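PDB 5JH8: probable chitinase from Chromobacterium violaceum, which probably binds chitin and is likely to hydrolyse its glycosidic bonds, with a TIM-barrel catalytic domain of glycoside hydrolase family 18. Local coordinates for residues I80-S85 and Q117-N122; N121-F126 and R164-A169; Y178-P183 and S193-D198; P248-G253 and N275-A280. All coordinates share one frame; numbering follows the deposited sequence.

Interaction 1 (I80-S85 and Q117-N122)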
loop_
_atom_site.group_PDB
_atom_site.type_symbol
_atom_site.label_atom_id
_atom_site.label_comp_id
_atom_site.label_asym_id
_atom_site.label_seq_id
_atom_site.Cartn_x
_atom_site.Cartn_y
_atom_site.Cartn_z
ATOM N N ILE A 80 18.441 -0.814 8.360
ATOM C CA ILE A 80 18.335 0.518 7.766
ATOM C C ILE A 80 17.293 1.345 8.507
ATOM O O ILE A 80 17.517 2.520 8.817
ATOM C CB ILE A 80 18.050 0.430 6.256
ATOM C CG1 ILE A 80 19.299 -0.042 5.520
ATOM C CG2 ILE A 80 17.611 1.791 5.709
ATOM C CD1 ILE A 80 19.093 -0.321 4.047
ATOM N N ALA A 81 16.134 0.754 8.801
ATOM C CA ALA A 81 15.121 1.514 9.524
ATOM C C ALA A 81 15.636 1.947 10.888
ATOM O O ALA A 81 15.385 3.070 11.329
ATOM C CB ALA A 81 13.825 0.712 9.643
ATOM N N HIS A 82 16.355 1.060 11.574
ATOM C CA HIS A 82 16.928 1.414 12.868
ATOM C C HIS A 82 17.905 2.585 12.747
ATOM O O HIS A 82 17.838 3.549 13.516
ATOM C CB HIS A 82 17.638 0.207 13.465
ATOM C CG HIS A 82 18.387 0.538 14.712
ATOM N ND1 HIS A 82 17.757 0.718 15.921
ATOM C CD2 HIS A 82 19.698 0.782 14.930
ATOM C CE1 HIS A 82 18.652 1.026 16.841
ATOM N NE2 HIS A 82 19.839 1.078 16.263
ATOM N N ALA A 83 18.820 2.508 11.782
ATOM C CA ALA A 83 19.833 3.549 11.610
ATOM C C ALA A 83 19.194 4.894 11.269
ATOM O O ALA A 83 19.517 5.913 11.881
ATOM C CB ALA A 83 20.824 3.119 10.527
ATOM N N VAL A 84 18.270 4.913 10.304
ATOM C CA VAL A 84 17.594 6.149 9.912
ATOM C C VAL A 84 16.840 6.745 11.088
ATOM O O VAL A 84 16.729 7.969 11.214
ATOM C CB VAL A 84 16.662 5.827 8.722
ATOM C CG1 VAL A 84 15.609 6.913 8.506
ATOM C CG2 VAL A 84 17.497 5.587 7.479
ATOM N N SER A 85 16.289 5.896 11.954
ATOM C CA SER A 85 15.510 6.378 13.082
ATOM C C SER A 85 16.371 6.794 14.262
ATOM O O SER A 85 15.840 7.363 15.221
ATOM C CB SER A 85 14.531 5.303 13.546
ATOM O OG SER A 85 13.601 4.966 12.537
ATOM N N GLN A 117 10.534 -4.665 16.257
ATOM C CA GLN A 117 9.684 -4.315 17.391
ATOM C C GLN A 117 10.414 -3.416 18.381
ATOM O O GLN A 117 9.807 -2.515 18.973
ATOM C CB GLN A 117 9.111 -5.563 18.059
ATOM C CG GLN A 117 10.133 -6.548 18.591
ATOM C CD GLN A 117 9.474 -7.829 19.052
ATOM O OE1 GLN A 117 8.285 -7.844 19.359
ATOM N NE2 GLN A 117 10.235 -8.915 19.073
ATOM N N GLY A 118 11.718 -3.623 18.559
ATOM C CA GLY A 118 12.471 -2.784 19.475
ATOM C C GLY A 118 12.627 -1.347 19.027
ATOM O O GLY A 118 13.074 -0.506 19.814
ATOM N N ASP A 119 12.279 -1.053 17.782
ATOM C CA ASP A 119 12.386 0.288 17.223
ATOM C C ASP A 119 11.069 1.044 17.226
ATOM O O ASP A 119 10.993 2.106 16.613
ATOM C CB ASP A 119 12.948 0.224 15.807
ATOM C CG ASP A 119 14.440 0.005 15.798
ATOM O OD1 ASP A 119 15.128 0.657 16.615
ATOM O OD2 ASP A 119 14.926 -0.824 14.997
ATOM N N ARG A 120 10.060 0.564 17.956
ATOM C CA ARG A 120 8.756 1.222 17.982
ATOM C C ARG A 120 8.884 2.715 18.269
ATOM O O ARG A 120 8.418 3.565 17.497
ATOM C CB ARG A 120 7.846 0.558 19.016
ATOM C CG ARG A 120 6.483 1.228 19.183
ATOM C CD ARG A 120 5.738 0.571 20.318
ATOM N NE ARG A 120 4.407 1.084 20.598
ATOM C CZ ARG A 120 3.287 0.614 20.049
ATOM N NH1 ARG A 120 3.336 -0.345 19.148
ATOM N NH2 ARG A 120 2.110 1.104 20.400
ATOM N N ASN A 121 9.524 3.054 19.384
ATOM C CA ASN A 121 9.604 4.458 19.772
ATOM C C ASN A 121 10.608 5.233 18.920
ATOM O O ASN A 121 10.406 6.421 18.653
ATOM C CB ASN A 121 9.926 4.596 21.255
ATOM C CG ASN A 121 8.794 4.118 22.147
ATOM O OD1 ASN A 121 7.649 3.964 21.710
ATOM N ND2 ASN A 121 9.113 3.879 23.417
ATOM N N ASN A 122 11.687 4.588 18.476
ATOM C CA ASN A 122 12.634 5.243 17.577
ATOM C C ASN A 122 11.950 5.648 16.285
ATOM O O ASN A 122 12.130 6.762 15.795
ATOM C CB ASN A 122 13.792 4.299 17.257
ATOM C CG ASN A 122 14.693 4.046 18.440
ATOM O OD1 ASN A 122 14.843 4.897 19.323
ATOM N ND2 ASN A 122 15.328 2.876 18.456
#
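A histidine-carboxylate hydrogen bond, His82 to Asp119, ties helix 78-85 to the start of helix 120-135. Asp119 occupies the N-cap position of the second helix, but its carboxylate makes no capping bond and is turned outward to the neighbouring helix. His82 ND1 donates to Asp119 OD1 over 2.7 Å, nearly straight at 169°. The acceptor lies in the plane of the imidazole, whereas the ring meets the carboxylate on its syn side and slightly out of its plane, the two planes being 34° apart. With CG anti to the backbone N (chi1 173°), His82 is carried off the helix so that its ND1 edge faces the carboxylate; its CB lies 3.3 Å from Asp119 OD2. Asp119 OD1 is gripped twice, because Asn122 ND2, one turn on, donates to its anti lone pair at 2.9 Å, almost within the amide plane. The two donors help to fix the rotation of the carboxylate, and its charge would probably favour a protonated His82. One turn on, the backbones come closer: Ser85 CB rests 3.6 Å from Asn122 O and 3.9 Å from Asn122 CB. Ser85 OG turns back to its own helix and donates to Ala81 O at 2.9 Å, from the face opposite that used by Ser85 N. Phe123 and Phe126 of helix 120-135 also touch Ser85. The arrangement is a histidine-carboxylate link between two neighbouring outer helices, with helix 89-96 between them in the chain, on the TIM barrel, the catalytic fold of family 18.

Interaction 2 (N121-F126 and R164-A169)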
loop_
_atom_site.group_PDB
_atom_site.type_symbol
_atom_site.label_atom_id
_atom_site.label_comp_id
_atom_site.label_asym_id
_atom_site.label_seq_id
_atom_site.Cartn_x
_atom_site.Cartn_y
_atom_site.Cartn_z
ATOM N N ASN A 121 9.524 3.054 19.384
ATOM C CA ASN A 121 9.604 4.458 19.772
ATOM C C ASN A 121 10.608 5.233 18.920
ATOM O O ASN A 121 10.406 6.421 18.653
ATOM C CB ASN A 121 9.926 4.596 21.255
ATOM C CG ASN A 121 8.794 4.118 22.147
ATOM O OD1 ASN A 121 7.649 3.964 21.710
ATOM N ND2 ASN A 121 9.113 3.879 23.417
ATOM N N ASN A 122 11.687 4.588 18.476
ATOM C CA ASN A 122 12.634 5.243 17.577
ATOM C C ASN A 122 11.950 5.648 16.285
ATOM O O ASN A 122 12.130 6.762 15.795
ATOM C CB ASN A 122 13.792 4.299 17.257
ATOM C CG ASN A 122 14.693 4.046 18.440
ATOM O OD1 ASN A 122 14.843 4.897 19.323
ATOM N ND2 ASN A 122 15.328 2.876 18.456
ATOM N N PHE A 123 11.166 4.739 15.708
ATOM C CA PHE A 123 10.491 5.018 14.446
ATOM C C PHE A 123 9.440 6.115 14.625
ATOM O O PHE A 123 9.328 7.023 13.790
ATOM C CB PHE A 123 9.896 3.719 13.892
ATOM C CG PHE A 123 9.264 3.887 12.535
ATOM C CD1 PHE A 123 9.990 4.389 11.465
ATOM C CD2 PHE A 123 7.937 3.564 12.333
ATOM C CE1 PHE A 123 9.385 4.558 10.219
ATOM C CE2 PHE A 123 7.335 3.717 11.078
ATOM C CZ PHE A 123 8.060 4.218 10.029
ATOM N N SER A 124 8.674 6.063 15.716
ATOM C CA SER A 124 7.707 7.121 15.983
ATOM C C SER A 124 8.402 8.466 16.049
ATOM O O SER A 124 7.895 9.463 15.523
ATOM C CB SER A 124 7.002 6.854 17.307
ATOM O OG SER A 124 6.224 5.687 17.194
ATOM N N HIS A 125 9.562 8.510 16.715
ATOM C CA HIS A 125 10.287 9.763 16.860
ATOM C C HIS A 125 10.788 10.264 15.513
ATOM O O HIS A 125 10.651 11.450 15.194
ATOM C CB HIS A 125 11.439 9.606 17.854
ATOM C CG HIS A 125 12.186 10.877 18.091
ATOM N ND1 HIS A 125 13.446 11.088 17.585
ATOM C CD2 HIS A 125 11.837 12.022 18.723
ATOM C CE1 HIS A 125 13.860 12.295 17.922
ATOM N NE2 HIS A 125 12.904 12.882 18.617
ATOM N N PHE A 126 11.335 9.364 14.694
ATOM C CA PHE A 126 11.762 9.736 13.345
ATOM C C PHE A 126 10.617 10.359 12.564
ATOM O O PHE A 126 10.787 11.403 11.925
ATOM C CB PHE A 126 12.310 8.501 12.631
ATOM C CG PHE A 126 12.464 8.653 11.131
ATOM C CD1 PHE A 126 13.332 9.577 10.581
ATOM C CD2 PHE A 126 11.736 7.850 10.261
ATOM C CE1 PHE A 126 13.448 9.694 9.202
ATOM C CE2 PHE A 126 11.863 7.969 8.898
ATOM C CZ PHE A 126 12.713 8.883 8.369
ATOM N N ARG A 164 -1.075 5.432 16.982
ATOM C CA ARG A 164 -1.409 6.689 17.643
ATOM C C ARG A 164 -0.306 7.728 17.442
ATOM O O ARG A 164 -0.575 8.877 17.060
ATOM C CB ARG A 164 -1.684 6.450 19.126
ATOM C CG ARG A 164 -2.346 7.614 19.840
ATOM C CD ARG A 164 -2.721 7.269 21.290
ATOM N NE ARG A 164 -3.896 6.400 21.400
ATOM C CZ ARG A 164 -5.154 6.832 21.438
ATOM N NH1 ARG A 164 -5.428 8.133 21.396
ATOM N NH2 ARG A 164 -6.143 5.958 21.522
ATOM N N ALA A 165 0.949 7.336 17.670
ATOM C CA ALA A 165 2.061 8.277 17.534
ATOM C C ALA A 165 2.285 8.651 16.070
ATOM O O ALA A 165 2.484 9.827 15.730
ATOM C CB ALA A 165 3.339 7.692 18.137
ATOM N N LEU A 166 2.263 7.660 15.185
ATOM C CA LEU A 166 2.543 7.922 13.783
ATOM C C LEU A 166 1.470 8.818 13.184
ATOM O O LEU A 166 1.765 9.732 12.407
ATOM C CB LEU A 166 2.618 6.594 13.023
ATOM C CG LEU A 166 3.755 5.632 13.423
ATOM C CD1 LEU A 166 3.600 4.245 12.794
ATOM C CD2 LEU A 166 5.104 6.224 13.044
ATOM N N GLY A 167 0.215 8.534 13.521
ATOM C CA GLY A 167 -0.885 9.288 12.965
ATOM C C GLY A 167 -0.932 10.715 13.442
ATOM O O GLY A 167 -1.442 11.580 12.735
ATOM N N ALA A 168 -0.434 10.983 14.649
ATOM C CA ALA A 168 -0.393 12.357 15.129
ATOM C C ALA A 168 0.631 13.191 14.368
ATOM O O ALA A 168 0.475 14.407 14.256
ATOM C CB ALA A 168 -0.085 12.385 16.625
ATOM N N ALA A 169 1.656 12.557 13.814
ATOM C CA ALA A 169 2.734 13.263 13.142
ATOM C C ALA A 169 2.534 13.382 11.639
ATOM O O ALA A 169 2.912 14.391 11.037
ATOM C CB ALA A 169 4.047 12.527 13.401
#
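Leu166 and Phe123 meet at about a right angle between two outer helices of the TIM barrel, 120-135 and 163-169. The short segments run almost parallel, 7° between their directions and 9.1 Å between their axes, as befits successive helices that pack against the outside of the strand barrel. Phe123 has CG anti to the backbone N (chi1 -176°), which swings the ring to the flank of its helix and brings one corner round to Leu166. That corner is touched by the CD2 methyl of Leu166, 3.9 Å from Phe123 CE2 and about as far from the adjoining ring carbon, CD2, in an oblique approach. The other methyl, Leu166 CD1, also reaches Phe123 CE2, at 4.1 Å, so both methyls of the fork converge on this one ring atom. Leu166 CD2 closes on the backbone as well, 4.0 Å from Ser124 CA, and this places the leucine in the notch between Phe123 and Ser124; Ile127, a turn further along, also touches Leu166. The helices are nearest at Ser124 and Leu166, their CA atoms 5.7 Å apart. The small side chains of Ser124 and Ala165, which form the next contact, are consistent with this closeness. The hydroxyl of Ser124 is hydrogen-bonded to Arg120 O in its own helix, one turn back, and Ala165 meets the serine by van der Waals contact. The Ala165 methyl sits against it, its CB 3.8 Å from Ser124 CB and 3.6 Å from Ser124 OG.

Interaction 3 (Y178-P183 and S193-D198). With 6KY ((2S)-2-(dimethylamino)-4-(methylselanyl)butanoic acid), chain E; HIS (histidine), chain F.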
loop_
_atom_site.group_PDB
_atom_site.type_symbol
_atom_site.label_atom_id
_atom_site.label_comp_id
_atom_site.label_asym_id
_atom_site.label_seq_id
_atom_site.Cartn_x
_atom_site.Cartn_y
_atom_site.Cartn_z
ATOM N N TYR A 178 -4.095 -5.199 2.783
ATOM C CA TYR A 178 -3.976 -6.276 1.817
ATOM C C TYR A 178 -2.850 -7.179 2.311
ATOM O O TYR A 178 -2.153 -6.871 3.276
ATOM C CB TYR A 178 -3.805 -5.755 0.366
ATOM C CG TYR A 178 -2.959 -4.508 0.208
ATOM C CD1 TYR A 178 -1.589 -4.542 0.364
ATOM C CD2 TYR A 178 -3.552 -3.289 -0.111
ATOM C CE1 TYR A 178 -0.820 -3.391 0.211
ATOM C CE2 TYR A 178 -2.798 -2.156 -0.272
ATOM C CZ TYR A 178 -1.437 -2.208 -0.122
ATOM O OH TYR A 178 -0.745 -1.041 -0.309
ATOM N N ASP A 179 -2.690 -8.324 1.664
ATOM C CA ASP A 179 -1.759 -9.352 2.128
ATOM C C ASP A 179 -2.170 -9.943 3.483
ATOM O O ASP A 179 -1.331 -10.394 4.262
ATOM C CB ASP A 179 -0.309 -8.877 2.091
ATOM C CG ASP A 179 0.151 -8.600 0.685
ATOM O OD1 ASP A 179 -0.438 -9.152 -0.275
ATOM O OD2 ASP A 179 1.093 -7.810 0.553
ATOM N N GLU A 180 -3.480 -9.985 3.740
ATOM C CA GLU A 180 -3.987 -10.739 4.883
ATOM C C GLU A 180 -3.543 -12.189 4.802
ATOM O O GLU A 180 -3.254 -12.828 5.825
ATOM C CB GLU A 180 -5.506 -10.644 4.878
ATOM C CG GLU A 180 -6.181 -11.302 6.044
ATOM C CD GLU A 180 -7.682 -11.379 5.899
ATOM O OE1 GLU A 180 -8.257 -10.819 4.944
ATOM O OE2 GLU A 180 -8.301 -12.039 6.780
ATOM N N ALA A 181 -3.511 -12.726 3.593
ATOM C CA ALA A 181 -2.914 -14.001 3.252
ATOM C C ALA A 181 -1.951 -13.718 2.108
ATOM O O ALA A 181 -2.184 -12.804 1.327
ATOM C CB ALA A 181 -3.968 -15.009 2.776
ATOM N N ILE A 182 -0.863 -14.495 2.038
ATOM C CA ILE A 182 0.171 -14.380 1.013
ATOM C C ILE A 182 0.545 -15.790 0.570
ATOM O O ILE A 182 0.248 -16.772 1.274
ATOM C CB ILE A 182 1.418 -13.624 1.524
ATOM C CG1 ILE A 182 2.017 -14.303 2.767
ATOM C CG2 ILE A 182 1.062 -12.123 1.749
ATOM C CD1 ILE A 182 3.333 -13.709 3.225
ATOM N N PRO A 183 1.273 -15.919 -0.546
ATOM C CA PRO A 183 1.665 -17.255 -1.022
ATOM C C PRO A 183 2.374 -18.102 0.008
ATOM O O PRO A 183 2.183 -19.314 0.013
ATOM C CB PRO A 183 2.575 -16.922 -2.202
ATOM C CG PRO A 183 1.884 -15.669 -2.784
ATOM C CD PRO A 183 1.570 -14.873 -1.548
ATOM N N SER A 193 -12.947 -8.119 3.985
ATOM C CA SER A 193 -13.602 -6.935 4.516
ATOM C C SER A 193 -13.769 -6.988 6.022
ATOM O O SER A 193 -13.778 -5.937 6.672
ATOM C CB SER A 193 -14.968 -6.761 3.872
ATOM O OG SER A 193 -15.778 -7.910 4.026
ATOM N N ASP A 194 -13.943 -8.183 6.590
ATOM C CA ASP A 194 -14.088 -8.314 8.039
ATOM C C ASP A 194 -12.783 -7.933 8.742
ATOM O O ASP A 194 -12.773 -7.140 9.692
ATOM C CB ASP A 194 -14.588 -9.720 8.405
ATOM C CG ASP A 194 -13.729 -10.862 7.862
ATOM O OD1 ASP A 194 -12.893 -10.690 6.964
ATOM O OD2 ASP A 194 -13.939 -11.994 8.358
ATOM N N TRP A 195 -11.670 -8.468 8.250
ATOM C CA TRP A 195 -10.339 -8.110 8.728
ATOM C C TRP A 195 -10.050 -6.628 8.509
ATOM O O TRP A 195 -9.536 -5.946 9.405
ATOM C CB TRP A 195 -9.352 -9.008 7.980
ATOM C CG TRP A 195 -7.909 -8.720 8.118
ATOM C CD1 TRP A 195 -7.101 -9.097 9.150
ATOM C CD2 TRP A 195 -7.053 -8.074 7.157
ATOM N NE1 TRP A 195 -5.802 -8.718 8.907
ATOM C CE2 TRP A 195 -5.748 -8.076 7.694
ATOM C CE3 TRP A 195 -7.265 -7.497 5.898
ATOM C CZ2 TRP A 195 -4.656 -7.520 7.009
ATOM C CZ3 TRP A 195 -6.185 -6.956 5.223
ATOM C CH2 TRP A 195 -4.894 -6.973 5.779
HETATM N N MSE A 196 -10.369 -6.111 7.321
HETATM C CA MSE A 196 -10.164 -4.707 7.002
HETATM C C MSE A 196 -10.934 -3.823 7.967
HETATM O O MSE A 196 -10.394 -2.834 8.434
HETATM C CB MSE A 196 -10.577 -4.416 5.551
HETATM C CG MSE A 196 -10.359 -2.972 5.154
HETATM SE SE MSE A 196 -10.855 -2.643 3.293
HETATM C CE MSE A 196 -9.627 -3.862 2.412
ATOM N N GLU A 197 -12.199 -4.162 8.236
ATOM C CA GLU A 197 -12.999 -3.353 9.149
ATOM C C GLU A 197 -12.445 -3.415 10.566
ATOM O O GLU A 197 -12.416 -2.398 11.271
ATOM C CB GLU A 197 -14.454 -3.788 9.099
ATOM C CG GLU A 197 -15.125 -3.349 7.804
ATOM C CD GLU A 197 -16.497 -3.939 7.593
ATOM O OE1 GLU A 197 -17.151 -4.312 8.590
ATOM O OE2 GLU A 197 -16.921 -4.034 6.417
ATOM N N ASP A 198 -11.992 -4.595 11.007
ATOM C CA ASP A 198 -11.332 -4.659 12.304
ATOM C C ASP A 198 -10.103 -3.764 12.325
ATOM O O ASP A 198 -9.840 -3.069 13.312
ATOM C CB ASP A 198 -10.904 -6.089 12.642
ATOM C CG ASP A 198 -12.066 -7.014 12.946
ATOM O OD1 ASP A 198 -13.187 -6.540 13.224
ATOM O OD2 ASP A 198 -11.850 -8.241 12.960
HETATM N N 6KY E . 2.053 -6.970 -1.639
HETATM C CA 6KY E . 3.474 -6.953 -1.168
HETATM C C 6KY E . 4.238 -5.866 -1.896
HETATM O O 6KY E . 4.452 -5.967 -3.099
HETATM C CB 6KY E . 4.186 -8.312 -1.324
HETATM C CG 6KY E . 3.535 -9.402 -0.455
HETATM SE SE 6KY E . 4.471 -11.122 -0.495
HETATM C CE 6KY E . 3.867 -11.672 -2.266
HETATM C CN1 6KY E . 1.863 -7.527 -2.992
HETATM C CN2 6KY E . 1.414 -5.633 -1.592
HETATM N N HIS F . 4.606 -4.806 -1.175
HETATM C CA HIS F . 5.332 -3.689 -1.769
HETATM C C HIS F . 6.735 -4.132 -2.157
HETATM O O HIS F . 7.280 -5.107 -1.622
HETATM C CB HIS F . 5.380 -2.502 -0.803
HETATM C CG HIS F . 4.057 -1.825 -0.607
HETATM N ND1 HIS F . 3.942 -0.559 -0.077
HETATM C CD2 HIS F . 2.793 -2.246 -0.851
HETATM C CE1 HIS F . 2.667 -0.218 -0.026
HETATM N NE2 HIS F . 1.946 -1.233 -0.469
HETATM O OXT HIS F . 7.350 -3.519 -3.031
HETATM O O HOH W 1 -10.868 -12.308 6.042
#
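Glu180 lies flat across one face of the Trp195 indole. Its CG is anti to the backbone N (chi1 -177°) and the chain stays extended beyond, so CB, CG and the carboxylate each cover a different part of the ring. Glu180 CB stands 3.5 Å from the centroid of the six-membered ring of Trp195, 3° off its normal, a CH-pi contact. The carboxylate is stacked 8° from the ring plane, with Glu180 OE2 3.4 Å from Trp195 CB. Gly192 N holds Glu180 OE1, while a water donates both to Glu180 OE2 and to Asp194 OD1, bridging two probably negative groups. Trp195 points its far edge at the backbone, CH2 being 3.6 Å from Tyr178 N. Tyr178 puts CG between its backbone N and carbonyl carbon, and this rotation carries the ring into the ligand pocket, where its OH is hydrogen-bonded to NE2 of the bound histidine at 2.7 Å and to Gln174 NE2. Asp179 OD2 accepts from the amine of 6KY. The loop follows barrel strand 172-176 and lies against helix 193-206, whose selenomethionine Met196 packs on helix 276-289 and strand 212-222.

Interaction 4 (P248-G253 and N275-A280)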
loop_
_atom_site.group_PDB
_atom_site.type_symbol
_atom_site.label_atom_id
_atom_site.label_comp_id
_atom_site.label_asym_id
_atom_site.label_seq_id
_atom_site.Cartn_x
_atom_site.Cartn_y
_atom_site.Cartn_z
ATOM N N PRO A 248 -16.599 -19.373 -9.886
ATOM C CA PRO A 248 -16.125 -18.613 -8.731
ATOM C C PRO A 248 -17.239 -18.386 -7.724
ATOM O O PRO A 248 -18.407 -18.234 -8.080
ATOM C CB PRO A 248 -15.665 -17.291 -9.361
ATOM C CG PRO A 248 -16.554 -17.110 -10.544
ATOM C CD PRO A 248 -16.809 -18.511 -11.067
ATOM N N ARG A 249 -16.859 -18.361 -6.452
ATOM C CA ARG A 249 -17.772 -18.201 -5.327
ATOM C C ARG A 249 -17.480 -16.865 -4.664
ATOM O O ARG A 249 -16.322 -16.563 -4.331
ATOM C CB ARG A 249 -17.563 -19.313 -4.288
ATOM C CG ARG A 249 -18.420 -19.180 -2.993
ATOM C CD ARG A 249 -18.250 -20.358 -2.001
ATOM N NE ARG A 249 -16.976 -20.336 -1.273
ATOM C CZ ARG A 249 -16.749 -19.622 -0.170
ATOM N NH1 ARG A 249 -17.707 -18.859 0.351
ATOM N NH2 ARG A 249 -15.557 -19.661 0.416
ATOM N N TYR A 250 -18.513 -16.053 -4.492
ATOM C CA TYR A 250 -18.373 -14.816 -3.737
ATOM C C TYR A 250 -18.588 -15.107 -2.263
ATOM O O TYR A 250 -19.660 -15.564 -1.862
ATOM C CB TYR A 250 -19.362 -13.765 -4.211
ATOM C CG TYR A 250 -19.022 -12.376 -3.706
ATOM C CD1 TYR A 250 -17.976 -11.650 -4.260
ATOM C CD2 TYR A 250 -19.767 -11.773 -2.702
ATOM C CE1 TYR A 250 -17.689 -10.368 -3.832
ATOM C CE2 TYR A 250 -19.470 -10.495 -2.253
ATOM C CZ TYR A 250 -18.428 -9.790 -2.819
ATOM O OH TYR A 250 -18.127 -8.498 -2.416
ATOM N N ASP A 251 -17.566 -14.866 -1.467
ATOM C CA ASP A 251 -17.642 -15.038 -0.021
ATOM C C ASP A 251 -18.168 -13.735 0.568
ATOM O O ASP A 251 -17.445 -12.740 0.674
ATOM C CB ASP A 251 -16.280 -15.403 0.545
ATOM C CG ASP A 251 -16.373 -15.834 2.000
ATOM O OD1 ASP A 251 -16.981 -16.897 2.273
ATOM O OD2 ASP A 251 -15.871 -15.108 2.877
ATOM N N ALA A 252 -19.444 -13.732 0.936
ATOM C CA ALA A 252 -20.071 -12.494 1.379
ATOM C C ALA A 252 -19.513 -12.013 2.709
ATOM O O ALA A 252 -19.410 -10.803 2.923
ATOM C CB ALA A 252 -21.583 -12.689 1.476
ATOM N N GLY A 253 -19.129 -12.935 3.599
ATOM C CA GLY A 253 -18.616 -12.557 4.905
ATOM C C GLY A 253 -17.307 -11.804 4.853
ATOM O O GLY A 253 -16.988 -11.068 5.792
ATOM N N ASN A 275 -13.439 -8.748 -6.942
ATOM C CA ASN A 275 -14.224 -8.442 -8.131
ATOM C C ASN A 275 -14.750 -7.014 -8.015
ATOM O O ASN A 275 -14.371 -6.276 -7.112
ATOM C CB ASN A 275 -15.325 -9.489 -8.385
ATOM C CG ASN A 275 -16.440 -9.443 -7.361
ATOM O OD1 ASN A 275 -16.436 -8.640 -6.443
ATOM N ND2 ASN A 275 -17.399 -10.351 -7.507
ATOM N N ALA A 276 -15.617 -6.590 -8.931
ATOM C CA ALA A 276 -16.071 -5.202 -8.893
ATOM C C ALA A 276 -16.879 -4.923 -7.633
ATOM O O ALA A 276 -16.780 -3.835 -7.052
ATOM C CB ALA A 276 -16.871 -4.874 -10.151
ATOM N N ARG A 277 -17.715 -5.878 -7.211
ATOM C CA ARG A 277 -18.490 -5.685 -5.998
ATOM C C ARG A 277 -17.585 -5.477 -4.789
ATOM O O ARG A 277 -17.854 -4.612 -3.945
ATOM C CB ARG A 277 -19.394 -6.886 -5.741
ATOM C CG ARG A 277 -20.385 -6.639 -4.597
ATOM C CD ARG A 277 -21.305 -7.861 -4.298
ATOM N NE ARG A 277 -21.905 -8.327 -5.526
ATOM C CZ ARG A 277 -21.528 -9.400 -6.204
ATOM N NH1 ARG A 277 -20.665 -10.291 -5.706
ATOM N NH2 ARG A 277 -22.044 -9.611 -7.400
ATOM N N SER A 278 -16.520 -6.274 -4.673
ATOM C CA SER A 278 -15.685 -6.196 -3.486
ATOM C C SER A 278 -14.854 -4.932 -3.469
ATOM O O SER A 278 -14.683 -4.322 -2.409
ATOM C CB SER A 278 -14.801 -7.427 -3.354
ATOM O OG SER A 278 -13.814 -7.519 -4.348
ATOM N N VAL A 279 -14.332 -4.520 -4.628
ATOM C CA VAL A 279 -13.580 -3.273 -4.693
ATOM C C VAL A 279 -14.477 -2.090 -4.338
ATOM O O VAL A 279 -14.075 -1.198 -3.584
ATOM C CB VAL A 279 -12.896 -3.124 -6.066
ATOM C CG1 VAL A 279 -12.365 -1.696 -6.262
ATOM C CG2 VAL A 279 -11.784 -4.147 -6.179
ATOM N N ALA A 280 -15.692 -2.048 -4.893
ATOM C CA ALA A 280 -16.606 -0.961 -4.565
ATOM C C ALA A 280 -16.938 -0.962 -3.081
ATOM O O ALA A 280 -16.947 0.093 -2.445
ATOM C CB ALA A 280 -17.881 -1.051 -5.408
#
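Tyr250 of strand 249-251 fits against the first turn of helix 276-289, where Arg277, Asn275 and Ser278 touch its ring. The cation-pi contact comes from Arg277, whose CZ is 4.4 Å from the centroid of the Tyr250 ring and 1° off its normal. The guanidinium stands upright, its plane at 90° to the ring, and turns its NH1 edge to the face: Arg277 NH1 is 3.3 Å from Tyr250 CG. A bend at chi3 (-50°) folds the arginine chain back over the tyrosine, laying Arg277 CD 3.8 Å from Tyr250 CZ. Van der Waals contacts add to this. The amide of Asn275 is tilted modestly from the ring plane and approaches obliquely, with OD1 3.4 Å from Tyr250 CE1, while the backbone of Ser278 meets the phenol end, its CA 3.5 Å from Tyr250 OH. That hydroxyl is hydrogen-bonded to His255. The hydrogen bonds within the helix start form a capping box: Ser278 N donates to Asn275 OD1 at 3.0 Å, and Asn275 N donates to Ser278 OG at 2.9 Å, which Glu274 also engages. In the strand, Arg249 and Asp251 form a salt bridge. Strand 249-251 pairs with 256-262 in the segment between barrel strands 212-222 and 293-297, consistent with the insertion found in many family 18 chitinases. Chemically, the contact relies on a probably charged arginine over an aromatic face in a partly exposed setting, beside an asparagine amide whose rotation is fixed by capping.

How the interactions relate
From the N terminus, interaction 1 closes the loop that contains helix 89-96 and strand 107-111, joining helix 78-85 to helix 120-135. Interaction 2 opens on that same helix, sharing Asn121 and Asn122, and closes the next loop, through strand 142-146, onto helix 163-169. The two touch where Val84 and Ser85 meet Phe126 and Phe123, so they share helix 120-135 and pack directly together. Interaction 3 closes a short loop after strand 172-176, and interaction 4 spans the strands before helix 276-289. Apart from the shared residues the four follow in series, none nesting or crossing. Interactions 3 and 4 touch through Ser193, Asp194 and Gly253, across the chain's centre from 1 and 2 in the case of 4.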